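Local coordinates for protein arylmalonate decarboxylase (Bordetella bronchiseptica, PDB 3IXM) that decarboxylates 2-aryl-2-methylmalonates, releasing carbon dioxide and protonating the product to give 2-arylpropionates, at residues Asp169-Ala174 against Ile184-Gly189. The protein carries 1 engineered substitution. Residues are numbered along the deposited sequence; the frame is centred on the assembly and turned at random.
Sequences DLCVRA and ILLSCG
The helical segment 169-174 runs roughly antiparallel to strand segment 184-187, at 139° between their N-to-C directions, with the axes 9.6 Å apart at closest approach, and Cys171 and Ile184 bring their CA atoms nearest. The Cys171 thiol touches the side chains of both Ile184 and Leu186, alternate residues on the strand. Its chi1 of -67° sets SG anti to the carbonyl carbon and carries it over to the strand, where SG lies 3.8 Å from Leu186 CD1 and 4.0 Å from Ile184 CG2. Ile184 also works from its other branch, CD1 coming to 3.7 Å from the Cys171 carbonyl O and 4.1 Å from Cys171 CB. Helix 164-177 leads into strand 183-187 within the alpha/beta fold of the Asp/Glu racemase clan, packing on one face of a four-stranded parallel sheet in which 183-187 is an inner strand, between 119-124 and 208-210. One residue earlier on the helix, Leu170 extends CD2 to 3.9 Å from Cys188 SG, just past the strand's end, and more loosely to 4.3 Å from Leu186 CD1. Ala123 of the adjacent strand touches Leu170, Cys171 and Leu186, while Val200 of helix 196-204 packs against both Cys171 and Ile184.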
loop_
_atom_site.group_PDB
_atom_site.type_symbol
_atom_site.label_atom_id
_atom_site.label_comp_id
_atom_site.label_asym_id
_atom_site.label_seq_id
_atom_site.Cartn_x
_atom_site.Cartn_y
_atom_site.Cartn_z
ATOM N N ASP A 169 -8.837 16.919 -2.539
ATOM C CA ASP A 169 -10.268 17.113 -2.443
ATOM C C ASP A 169 -10.945 15.806 -2.053
ATOM O O ASP A 169 -11.874 15.801 -1.219
ATOM C CB ASP A 169 -10.848 17.626 -3.766
ATOM C CG ASP A 169 -10.422 19.077 -4.063
ATOM O OD1 ASP A 169 -10.603 19.516 -5.221
ATOM O OD2 ASP A 169 -9.884 19.737 -3.134
ATOM N N LEU A 170 -10.496 14.716 -2.673
ATOM C CA LEU A 170 -10.979 13.391 -2.286
ATOM C C LEU A 170 -10.859 13.137 -0.751
ATOM O O LEU A 170 -11.801 12.652 -0.094
ATOM C CB LEU A 170 -10.242 12.304 -3.089
ATOM C CG LEU A 170 -10.776 10.897 -2.776
ATOM C CD1 LEU A 170 -12.145 10.708 -3.482
ATOM C CD2 LEU A 170 -9.759 9.893 -3.244
ATOM N N CYS A 171 -9.691 13.425 -0.183
ATOM C CA CYS A 171 -9.489 13.178 1.251
ATOM C C CYS A 171 -10.340 14.118 2.121
ATOM O O CYS A 171 -10.840 13.729 3.198
ATOM C CB CYS A 171 -8.010 13.307 1.620
ATOM S SG CYS A 171 -6.952 12.044 0.919
ATOM N N VAL A 172 -10.517 15.348 1.664
ATOM C CA VAL A 172 -11.308 16.308 2.431
ATOM C C VAL A 172 -12.761 15.845 2.452
ATOM O O VAL A 172 -13.401 15.870 3.494
ATOM C CB VAL A 172 -11.175 17.724 1.847
ATOM C CG1 VAL A 172 -12.200 18.687 2.492
ATOM C CG2 VAL A 172 -9.701 18.226 2.004
ATOM N N ARG A 173 -13.264 15.430 1.293
ATOM C CA ARG A 173 -14.585 14.811 1.174
ATOM C C ARG A 173 -14.816 13.653 2.116
ATOM O O ARG A 173 -15.856 13.577 2.795
ATOM C CB ARG A 173 -14.735 14.232 -0.225
ATOM C CG ARG A 173 -15.603 15.007 -1.078
ATOM C CD ARG A 173 -14.957 16.236 -1.443
ATOM N NE ARG A 173 -15.130 17.359 -0.524
ATOM C CZ ARG A 173 -14.771 18.588 -0.884
ATOM N NH1 ARG A 173 -14.288 18.764 -2.116
ATOM N NH2 ARG A 173 -14.893 19.622 -0.057
ATOM N N ALA A 174 -13.866 12.722 2.122
ATOM C CA ALA A 174 -13.980 11.513 2.942
ATOM C C ALA A 174 -14.002 11.908 4.410
ATOM O O ALA A 174 -14.732 11.316 5.233
ATOM C CB ALA A 174 -12.819 10.600 2.674
ATOM N N ILE A 184 -6.723 9.290 7.945
ATOM C CA ILE A 184 -7.228 8.959 6.606
ATOM C C ILE A 184 -6.290 7.940 5.938
ATOM O O ILE A 184 -5.067 8.115 5.968
ATOM C CB ILE A 184 -7.331 10.254 5.708
ATOM C CG1 ILE A 184 -8.394 11.232 6.284
ATOM C CG2 ILE A 184 -7.645 9.887 4.224
ATOM C CD1 ILE A 184 -8.347 12.592 5.676
ATOM N N LEU A 185 -6.872 6.887 5.358
ATOM C CA LEU A 185 -6.115 5.977 4.499
ATOM C C LEU A 185 -6.432 6.332 3.059
ATOM O O LEU A 185 -7.594 6.187 2.634
ATOM C CB LEU A 185 -6.520 4.533 4.746
ATOM C CG LEU A 185 -5.945 3.452 3.832
ATOM C CD1 LEU A 185 -4.454 3.497 3.956
ATOM C CD2 LEU A 185 -6.486 2.041 4.235
ATOM N N LEU A 186 -5.410 6.841 2.351
ATOM C CA LEU A 186 -5.481 7.129 0.923
ATOM C C LEU A 186 -4.954 5.881 0.200
ATOM O O LEU A 186 -3.773 5.584 0.271
ATOM C CB LEU A 186 -4.610 8.363 0.591
ATOM C CG LEU A 186 -4.541 8.869 -0.871
ATOM C CD1 LEU A 186 -5.978 9.159 -1.410
ATOM C CD2 LEU A 186 -3.740 10.163 -0.927
ATOM N N SER A 187 -5.829 5.143 -0.455
ATOM C CA SER A 187 -5.419 3.927 -1.133
ATOM C C SER A 187 -5.855 4.031 -2.599
ATOM O O SER A 187 -6.947 3.619 -2.999
ATOM C CB SER A 187 -5.988 2.699 -0.414
ATOM O OG SER A 187 -5.306 1.518 -0.828
ATOM N N CYS A 188 -4.979 4.637 -3.382
ATOM C CA CYS A 188 -5.319 5.102 -4.727
ATOM C C CYS A 188 -4.286 4.423 -5.623
ATOM O O CYS A 188 -3.339 5.040 -6.153
ATOM C CB CYS A 188 -5.285 6.638 -4.771
ATOM S SG CYS A 188 -6.932 7.450 -4.370
ATOM N N GLY A 189 -4.461 3.105 -5.759
ATOM C CA GLY A 189 -3.539 2.277 -6.554
ATOM C C GLY A 189 -3.222 2.881 -7.910
ATOM O O GLY A 189 -4.130 3.177 -8.712
#